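Local structure of p800 reaction center core protein (Heliobacterium modesticaldum, 5V8K) at residues Asn1-Val6 and Leu12-Thr17; Ala20-His25 and Pro102-Phe107. The protein forms the homodimeric core of a photosynthetic reaction center, a membrane protein that binds bacteriochlorophyll g pigments and, probably with its twin subunit, a [4Fe-4S] cluster. All coordinates share one frame; numbering follows the deposited sequence.

Interaction 1: Asn1-Val6 and Leu12-Thr17. Unlike the reference sequence in segment 12-17: Leu12 (reference Asp). With GBF (Bacteriochlorophyll g), chain B.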
loop_
_atom_site.group_PDB
_atom_site.type_symbol
_atom_site.label_atom_id
_atom_site.label_comp_id
_atom_site.label_asym_id
_atom_site.label_seq_id
_atom_site.Cartn_x
_atom_site.Cartn_y
_atom_site.Cartn_z
ATOM N N ASN A 1 8.122 -41.433 -5.275
ATOM C CA ASN A 1 8.248 -41.301 -3.830
ATOM C C ASN A 1 8.047 -39.839 -3.478
ATOM O O ASN A 1 8.956 -39.166 -2.989
ATOM C CB ASN A 1 9.601 -41.792 -3.334
ATOM C CG ASN A 1 9.677 -41.814 -1.822
ATOM O OD1 ASN A 1 8.649 -41.864 -1.138
ATOM N ND2 ASN A 1 10.890 -41.751 -1.289
ATOM N N PRO A 2 6.827 -39.369 -3.718
ATOM C CA PRO A 2 6.536 -37.935 -3.590
ATOM C C PRO A 2 6.924 -37.337 -2.256
ATOM O O PRO A 2 7.276 -36.153 -2.206
ATOM C CB PRO A 2 5.023 -37.876 -3.785
ATOM C CG PRO A 2 4.619 -39.177 -4.273
ATOM C CD PRO A 2 5.625 -40.171 -3.944
ATOM N N ARG A 3 6.845 -38.105 -1.169
ATOM C CA ARG A 3 7.142 -37.550 0.144
ATOM C C ARG A 3 8.578 -37.078 0.220
ATOM O O ARG A 3 8.889 -36.180 1.007
ATOM C CB ARG A 3 6.859 -38.570 1.250
ATOM C CG ARG A 3 5.359 -38.753 1.542
ATOM C CD ARG A 3 5.085 -39.713 2.692
ATOM N NE ARG A 3 5.982 -39.477 3.824
ATOM C CZ ARG A 3 5.700 -39.763 5.094
ATOM N NH1 ARG A 3 6.605 -39.513 6.037
ATOM N NH2 ARG A 3 4.520 -40.282 5.431
ATOM N N ALA A 4 9.466 -37.663 -0.583
ATOM C CA ALA A 4 10.846 -37.232 -0.634
ATOM C C ALA A 4 11.060 -36.075 -1.602
ATOM O O ALA A 4 12.160 -35.527 -1.657
ATOM C CB ALA A 4 11.740 -38.408 -1.025
ATOM N N GLN A 5 10.043 -35.678 -2.355
ATOM C CA GLN A 5 10.243 -34.770 -3.470
ATOM C C GLN A 5 9.477 -33.476 -3.299
ATOM O O GLN A 5 9.302 -32.746 -4.269
ATOM C CB GLN A 5 9.852 -35.450 -4.780
ATOM C CG GLN A 5 10.495 -36.828 -4.962
ATOM C CD GLN A 5 9.873 -37.600 -6.097
ATOM O OE1 GLN A 5 8.653 -37.644 -6.239
ATOM N NE2 GLN A 5 10.697 -38.204 -6.910
ATOM N N VAL A 6 9.004 -33.190 -2.090
ATOM C CA VAL A 6 8.293 -31.960 -1.791
ATOM C C VAL A 6 9.016 -31.242 -0.663
ATOM O O VAL A 6 9.819 -31.817 0.067
ATOM C CB VAL A 6 6.824 -32.210 -1.399
ATOM C CG1 VAL A 6 6.089 -32.896 -2.504
ATOM C CG2 VAL A 6 6.744 -33.024 -0.123
ATOM N N LEU A 12 4.381 -34.713 5.050
ATOM C CA LEU A 12 3.305 -35.356 5.796
ATOM C C LEU A 12 1.903 -35.055 5.259
ATOM O O LEU A 12 0.922 -35.491 5.863
ATOM C CB LEU A 12 3.380 -34.925 7.270
ATOM C CG LEU A 12 2.991 -33.454 7.568
ATOM C CD1 LEU A 12 2.457 -33.337 8.982
ATOM C CD2 LEU A 12 4.137 -32.442 7.370
ATOM N N LYS A 13 1.762 -34.303 4.173
ATOM C CA LYS A 13 0.453 -33.927 3.656
ATOM C C LYS A 13 0.232 -34.291 2.202
ATOM O O LYS A 13 -0.908 -34.237 1.747
ATOM C CB LYS A 13 0.231 -32.409 3.787
ATOM C CG LYS A 13 0.479 -31.865 5.180
ATOM C CD LYS A 13 -0.192 -30.510 5.372
ATOM C CE LYS A 13 0.770 -29.439 5.506
ATOM N NZ LYS A 13 1.640 -29.661 6.682
ATOM N N VAL A 14 1.277 -34.607 1.450
ATOM C CA VAL A 14 1.140 -34.898 0.023
ATOM C C VAL A 14 0.655 -36.337 -0.143
ATOM O O VAL A 14 1.149 -37.226 0.558
ATOM C CB VAL A 14 2.466 -34.655 -0.713
ATOM C CG1 VAL A 14 3.546 -35.614 -0.260
ATOM C CG2 VAL A 14 2.282 -34.769 -2.214
ATOM N N PRO A 15 -0.306 -36.619 -1.037
ATOM C CA PRO A 15 -0.633 -38.023 -1.335
ATOM C C PRO A 15 0.610 -38.824 -1.685
ATOM O O PRO A 15 1.311 -38.489 -2.643
ATOM C CB PRO A 15 -1.598 -37.919 -2.521
ATOM C CG PRO A 15 -2.210 -36.546 -2.390
ATOM C CD PRO A 15 -1.159 -35.678 -1.784
ATOM N N ALA A 16 0.886 -39.880 -0.918
ATOM C CA ALA A 16 2.182 -40.545 -0.915
ATOM C C ALA A 16 2.241 -41.826 -1.744
ATOM O O ALA A 16 3.314 -42.424 -1.840
ATOM C CB ALA A 16 2.595 -40.870 0.530
ATOM N N THR A 17 1.131 -42.264 -2.337
ATOM C CA THR A 17 1.098 -43.503 -3.110
ATOM C C THR A 17 0.240 -43.304 -4.348
ATOM O O THR A 17 -0.567 -42.373 -4.423
ATOM C CB THR A 17 0.524 -44.643 -2.288
ATOM O OG1 THR A 17 -0.781 -44.262 -1.855
ATOM C CG2 THR A 17 1.414 -44.934 -1.086
HETATM MG MG GBF B . 1.452 -27.076 -6.480
HETATM C CHA GBF B . 3.515 -27.499 -3.640
HETATM C CHB GBF B . 0.570 -30.258 -6.201
HETATM C CHC GBF B . -1.091 -26.288 -8.701
HETATM C CHD GBF B . 2.186 -23.592 -6.175
HETATM N NA GBF B . 2.014 -28.571 -5.286
HETATM C C1A GBF B . 2.731 -28.662 -4.162
HETATM C C2A GBF B . 2.997 -30.029 -3.590
HETATM C C3A GBF B . 2.302 -30.897 -4.640
HETATM C C4A GBF B . 1.573 -29.834 -5.409
HETATM C CMA GBF B . 3.278 -31.643 -5.545
HETATM C CAA GBF B . 2.479 -30.317 -2.184
HETATM C CBA GBF B . 1.001 -29.985 -2.041
HETATM C CGA GBF B . 0.420 -30.612 -0.792
HETATM O O1A GBF B . 0.987 -31.541 -0.240
HETATM O O2A GBF B . -1.017 -30.526 -0.681
HETATM N NB GBF B . -0.083 -28.148 -7.293
HETATM C C1B GBF B . -0.248 -29.483 -7.158
HETATM C C2B GBF B . -1.249 -29.927 -8.026
HETATM C C3B GBF B . -1.718 -28.794 -8.709
HETATM C C4B GBF B . -0.943 -27.709 -8.229
HETATM C CMB GBF B . -1.727 -31.362 -8.115
HETATM C CAB GBF B . -2.780 -28.709 -9.755
HETATM C CBB GBF B . -3.379 -29.687 -10.439
HETATM N NC GBF B . 0.787 -25.325 -7.320
HETATM C C1C GBF B . -0.279 -25.176 -8.115
HETATM C C2C GBF B . -0.849 -23.865 -8.522
HETATM C C3C GBF B . 0.164 -23.203 -7.693
HETATM C C4C GBF B . 1.090 -24.030 -7.068
HETATM C CMC GBF B . -0.618 -23.724 -10.017
HETATM C CAC GBF B . 0.255 -21.734 -7.531
HETATM C CBC GBF B . -0.671 -20.749 -8.187
HETATM N ND GBF B . 2.458 -25.801 -5.283
HETATM C C1D GBF B . 2.819 -24.533 -5.242
HETATM C C2D GBF B . 3.892 -23.936 -4.210
HETATM C C3D GBF B . 4.053 -25.217 -3.707
HETATM C C4D GBF B . 3.266 -26.269 -4.274
HETATM C CMD GBF B . 4.498 -22.582 -3.982
HETATM C CAD GBF B . 4.702 -25.797 -2.512
HETATM O OBD GBF B . 5.691 -25.447 -1.813
HETATM C CBD GBF B . 4.404 -27.266 -2.479
HETATM C CGD GBF B . 5.642 -28.025 -2.723
HETATM O O1D GBF B . 6.283 -28.586 -1.856
HETATM O O2D GBF B . 6.068 -28.128 -4.079
HETATM C CED GBF B . 7.427 -28.437 -4.282
HETATM C C1 GBF B . -1.659 -30.510 0.591
HETATM C C2 GBF B . -3.142 -30.351 0.377
HETATM C C3 GBF B . -3.985 -31.401 0.373
HETATM C C4 GBF B . -3.464 -32.807 0.606
HETATM C C5 GBF B . -5.457 -31.108 0.137
HETATM C C6 GBF B . -6.350 -32.109 0.855
HETATM C C7 GBF B . -7.766 -31.580 0.925
HETATM C C8 GBF B . -8.504 -31.583 2.057
HETATM C C9 GBF B . -7.963 -32.143 3.345
HETATM C C10 GBF B . -9.926 -31.062 2.076
HETATM C C11 GBF B . -10.054 -29.691 1.426
HETATM C C12 GBF B . -11.409 -29.566 0.763
HETATM C C13 GBF B . -11.770 -28.392 0.233
HETATM C C14 GBF B . -10.811 -27.245 0.323
HETATM C C15 GBF B . -13.112 -28.214 -0.440
#
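Pro2, which packs on Val14, Pro15 and Ala16, uses its carbonyl O to accept the backbone N-H of Gln5 at 2.8 Å. Ala4 N bonds to Asn1 O in the same way, and the two i+3 bonds wind the N-terminus into a short 3-10 turn. No hydrogen bond joins this turn to 12-17. The Pro2 ring meets backbone oxygens instead. Its CG lies 3.8 Å from Pro15 O, and its CD lies 3.9 Å from Ala16 O.

Arg3 covers the solvent side of the contact with the aliphatic part of its chain. Its CD sits 3.5 Å from Ala16 CB, and its CG is 4.0 Å from Val14 CG1. The chain turns at chi3 (44°), beyond the carbons that do the packing.

Val14 is the central apolar group. With chi1 at 65°, its CG1 is placed between the backbone N and the carbonyl carbon. From there it meets both Arg3 and Val6. The two valines approach tip to tip, Val6 CG2 to Val14 CG1 at 4.1 Å.

The contact belongs to the N-terminal loop that leads into helix 18-39, and it forms part of a pigment site. Bacteriochlorophyll g of chain B rests its ester groups on it. Val14 CB is 3.5 Å from the pigment carbonyl O1A, on the ester that carries the long tail. Val6 CB is 3.7 Å from O1D of the methyl ester. The first carbons of the tail run past the backbone of Lys13. The amine of Lys13 hydrogen-bonds to Tyr9 O. On the segment 1-6, Gln5 OE1 accepts a hydrogen bond from Trp200 NE1. Pro2, Val14 and Pro15 also touch a second bacteriochlorophyll g.

Interaction 2: Ala20-His25 and Pro102-Phe107. With GBF (Bacteriochlorophyll g), chain L.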
loop_
_atom_site.group_PDB
_atom_site.type_symbol
_atom_site.label_atom_id
_atom_site.label_comp_id
_atom_site.label_asym_id
_atom_site.label_seq_id
_atom_site.Cartn_x
_atom_site.Cartn_y
_atom_site.Cartn_z
ATOM N N ALA A 20 -3.391 -43.241 -3.233
ATOM C CA ALA A 20 -3.785 -42.000 -2.571
ATOM C C ALA A 20 -3.926 -40.852 -3.559
ATOM O O ALA A 20 -4.765 -39.960 -3.363
ATOM C CB ALA A 20 -2.762 -41.638 -1.497
ATOM N N VAL A 21 -3.097 -40.833 -4.606
ATOM C CA VAL A 21 -3.208 -39.785 -5.611
ATOM C C VAL A 21 -4.527 -39.913 -6.350
ATOM O O VAL A 21 -5.267 -38.933 -6.521
ATOM C CB VAL A 21 -2.004 -39.825 -6.572
ATOM C CG1 VAL A 21 -2.229 -38.875 -7.742
ATOM C CG2 VAL A 21 -0.750 -39.383 -5.838
ATOM N N LEU A 22 -4.857 -41.132 -6.771
ATOM C CA LEU A 22 -6.138 -41.364 -7.434
ATOM C C LEU A 22 -7.295 -40.950 -6.545
ATOM O O LEU A 22 -8.254 -40.334 -7.015
ATOM C CB LEU A 22 -6.282 -42.835 -7.836
ATOM C CG LEU A 22 -7.469 -43.060 -8.779
ATOM C CD1 LEU A 22 -7.217 -42.444 -10.174
ATOM C CD2 LEU A 22 -7.767 -44.526 -8.891
ATOM N N LYS A 23 -7.225 -41.267 -5.255
ATOM C CA LYS A 23 -8.294 -40.869 -4.346
ATOM C C LYS A 23 -8.401 -39.356 -4.256
ATOM O O LYS A 23 -9.502 -38.808 -4.198
ATOM C CB LYS A 23 -8.061 -41.464 -2.968
ATOM C CG LYS A 23 -8.169 -42.994 -2.950
ATOM C CD LYS A 23 -9.587 -43.490 -3.092
ATOM C CE LYS A 23 -9.564 -44.994 -3.287
ATOM N NZ LYS A 23 -10.908 -45.488 -3.605
ATOM N N ALA A 24 -7.261 -38.665 -4.257
ATOM C CA ALA A 24 -7.297 -37.211 -4.249
ATOM C C ALA A 24 -7.963 -36.685 -5.509
ATOM O O ALA A 24 -8.755 -35.742 -5.444
ATOM C CB ALA A 24 -5.883 -36.654 -4.101
ATOM N N HIS A 25 -7.676 -37.301 -6.660
ATOM C CA HIS A 25 -8.318 -36.885 -7.900
ATOM C C HIS A 25 -9.825 -37.110 -7.850
ATOM O O HIS A 25 -10.598 -36.253 -8.280
ATOM C CB HIS A 25 -7.715 -37.640 -9.075
ATOM C CG HIS A 25 -6.332 -37.212 -9.432
ATOM N ND1 HIS A 25 -5.655 -37.746 -10.507
ATOM C CD2 HIS A 25 -5.492 -36.307 -8.868
ATOM C CE1 HIS A 25 -4.458 -37.194 -10.588
ATOM N NE2 HIS A 25 -4.331 -36.335 -9.596
ATOM N N PRO A 102 -8.088 -51.677 -2.378
ATOM C CA PRO A 102 -6.830 -52.397 -2.674
ATOM C C PRO A 102 -6.746 -52.964 -4.082
ATOM O O PRO A 102 -5.664 -52.942 -4.677
ATOM C CB PRO A 102 -6.815 -53.512 -1.619
ATOM C CG PRO A 102 -7.686 -53.028 -0.532
ATOM C CD PRO A 102 -8.762 -52.209 -1.188
ATOM N N ALA A 103 -7.839 -53.495 -4.636
ATOM C CA ALA A 103 -7.794 -53.968 -6.018
ATOM C C ALA A 103 -7.512 -52.818 -6.977
ATOM O O ALA A 103 -6.689 -52.940 -7.893
ATOM C CB ALA A 103 -9.106 -54.659 -6.383
ATOM N N GLU A 104 -8.178 -51.685 -6.774
ATOM C CA GLU A 104 -7.868 -50.501 -7.564
ATOM C C GLU A 104 -6.387 -50.154 -7.456
ATOM O O GLU A 104 -5.733 -49.868 -8.468
ATOM C CB GLU A 104 -8.778 -49.354 -7.115
ATOM C CG GLU A 104 -8.509 -47.982 -7.680
ATOM C CD GLU A 104 -9.486 -46.970 -7.105
ATOM O OE1 GLU A 104 -10.598 -46.819 -7.650
ATOM O OE2 GLU A 104 -9.170 -46.354 -6.075
ATOM N N GLU A 105 -5.821 -50.222 -6.249
ATOM C CA GLU A 105 -4.403 -49.914 -6.102
ATOM C C GLU A 105 -3.542 -50.912 -6.858
ATOM O O GLU A 105 -2.627 -50.521 -7.593
ATOM C CB GLU A 105 -4.008 -49.888 -4.631
ATOM C CG GLU A 105 -4.837 -48.943 -3.805
ATOM C CD GLU A 105 -4.240 -48.714 -2.439
ATOM O OE1 GLU A 105 -3.015 -48.476 -2.378
ATOM O OE2 GLU A 105 -4.988 -48.776 -1.432
ATOM N N LYS A 106 -3.810 -52.209 -6.683
ATOM C CA LYS A 106 -2.997 -53.218 -7.352
ATOM C C LYS A 106 -2.942 -52.947 -8.845
ATOM O O LYS A 106 -1.876 -53.004 -9.463
ATOM C CB LYS A 106 -3.546 -54.627 -7.070
ATOM N N PHE A 107 -4.074 -52.598 -9.433
ATOM C CA PHE A 107 -4.101 -52.299 -10.858
ATOM C C PHE A 107 -3.294 -51.042 -11.192
ATOM O O PHE A 107 -2.617 -50.992 -12.226
ATOM C CB PHE A 107 -5.552 -52.164 -11.302
ATOM C CG PHE A 107 -5.709 -51.711 -12.712
ATOM C CD1 PHE A 107 -5.594 -52.610 -13.760
ATOM C CD2 PHE A 107 -5.966 -50.386 -12.991
ATOM C CE1 PHE A 107 -5.740 -52.189 -15.060
ATOM C CE2 PHE A 107 -6.105 -49.958 -14.287
ATOM C CZ PHE A 107 -5.993 -50.856 -15.326
HETATM MG MG GBF L . -11.991 -47.145 -9.548
HETATM C CHA GBF L . -12.798 -50.345 -8.343
HETATM C CHB GBF L . -14.762 -45.998 -8.134
HETATM C CHC GBF L . -11.405 -44.307 -11.386
HETATM C CHD GBF L . -9.289 -48.770 -11.264
HETATM N NA GBF L . -13.440 -47.949 -8.472
HETATM C C1A GBF L . -13.664 -49.180 -7.999
HETATM C C2A GBF L . -14.622 -49.337 -6.854
HETATM C C3A GBF L . -15.471 -48.109 -7.161
HETATM C C4A GBF L . -14.483 -47.289 -7.956
HETATM C CMA GBF L . -16.686 -48.429 -8.025
HETATM C CAA GBF L . -14.102 -49.292 -5.419
HETATM C CBA GBF L . -15.195 -49.819 -4.494
HETATM C CGA GBF L . -14.860 -49.557 -3.049
HETATM O O1A GBF L . -15.749 -49.700 -2.228
HETATM O O2A GBF L . -13.500 -49.761 -2.593
HETATM N NB GBF L . -12.910 -45.336 -9.636
HETATM C C1B GBF L . -14.069 -45.047 -9.043
HETATM C C2B GBF L . -14.410 -43.750 -9.365
HETATM C C3B GBF L . -13.464 -43.281 -10.281
HETATM C C4B GBF L . -12.575 -44.346 -10.471
HETATM C CMB GBF L . -15.585 -43.025 -8.789
HETATM C CAB GBF L . -13.398 -41.941 -10.918
HETATM C CBB GBF L . -14.253 -40.932 -10.817
HETATM N NC GBF L . -10.683 -46.690 -11.037
HETATM C C1C GBF L . -10.524 -45.488 -11.597
HETATM C C2C GBF L . -9.416 -45.124 -12.525
HETATM C C3C GBF L . -8.902 -46.503 -12.358
HETATM C C4C GBF L . -9.623 -47.352 -11.536
HETATM C CMC GBF L . -9.985 -44.812 -13.912
HETATM C CAC GBF L . -7.676 -46.993 -13.033
HETATM C CBC GBF L . -6.836 -46.100 -13.915
HETATM N ND GBF L . -11.186 -48.988 -9.832
HETATM C C1D GBF L . -10.170 -49.599 -10.420
HETATM C C2D GBF L . -9.907 -51.199 -10.261
HETATM C C3D GBF L . -11.014 -51.276 -9.442
HETATM C C4D GBF L . -11.735 -50.077 -9.187
HETATM C CMD GBF L . -8.915 -52.208 -10.732
HETATM C CAD GBF L . -11.568 -52.324 -8.551
HETATM O OBD GBF L . -11.523 -53.598 -8.539
HETATM C CBD GBF L . -12.699 -51.730 -7.804
HETATM C CGD GBF L . -13.961 -52.462 -8.107
HETATM O O1D GBF L . -14.401 -52.439 -9.243
HETATM O O2D GBF L . -14.682 -53.217 -7.097
HETATM C CED GBF L . -14.190 -53.293 -5.762
#
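A bacteriochlorophyll site with a carboxylate as protein ligand lies where helix 18-39 meets the short helix 102-108. Glu104 OE1 binds the magnesium of bacteriochlorophyll g of chain L at 2.4 Å. The side chain is extended, with CG anti to the backbone N (chi1 172°) and chi2 at -179°. It therefore runs over the macrocycle, its CG 3.6 Å from the pyrrole nitrogen ND, before OE1 drops onto the metal.

The other carboxylate oxygen, OE2, faces helix 18-39. Lys23 NZ forms a salt bridge with it at 3.1 Å, though as a hydrogen bond this is weak. The stronger partner of the ammonium is Ser101 OG, and Phe96 O also bonds to it. The lysine charge probably helps to balance that of the metal-bound carboxylate. The bend of Lys23 at chi2 (-72°) turns its chain across to Glu104. Leu22 adds apolar cover: its CD2 lies 3.5 Å from Glu104 CD and also approaches ring C of the pigment.

One turn after Ala103, which touches the pigment keto oxygen OBD, Phe107 packs against the rim of the macrocycle. Its CB is 3.4 Å from methyl CMD, and CE2 is 3.6 Å from CAC. Carbon CBC lies in the plane of the ring, at its edge. With an alanine in its place the contacts to CAC and CBC would go, and a gap would probably open at that edge of the macrocycle.

On helix 18-39, His25 NE2 binds the magnesium of another bacteriochlorophyll g. In sequence, helix 102-108 follows helix 77-97 and precedes helix 113-137. Lys23 ties helix 18-39 to the end of 77-97 through Phe96 and to the following loop through Ser101.

How the interactions relate
Interactions 1 and 2 follow one another along the chain, with centres about 15 Å apart. Thr17, at the end of interaction 1, caps helix 18-39 by bonding through OG1 to Ala20 N, where interaction 2 begins. Pro15 joins them by packing: its CB is 3.7 Å from Val21 CG2, and its CG is 4.1 Å from Ala24 CB. Pro2, Val14 and Pro15 from interaction 1 and Val21, Ala24 and His25 from interaction 2 line one shared bacteriochlorophyll g pocket. Each contact also serves a pigment of its own, the chain B bacteriochlorophyll for interaction 1 and the chain L one for interaction 2.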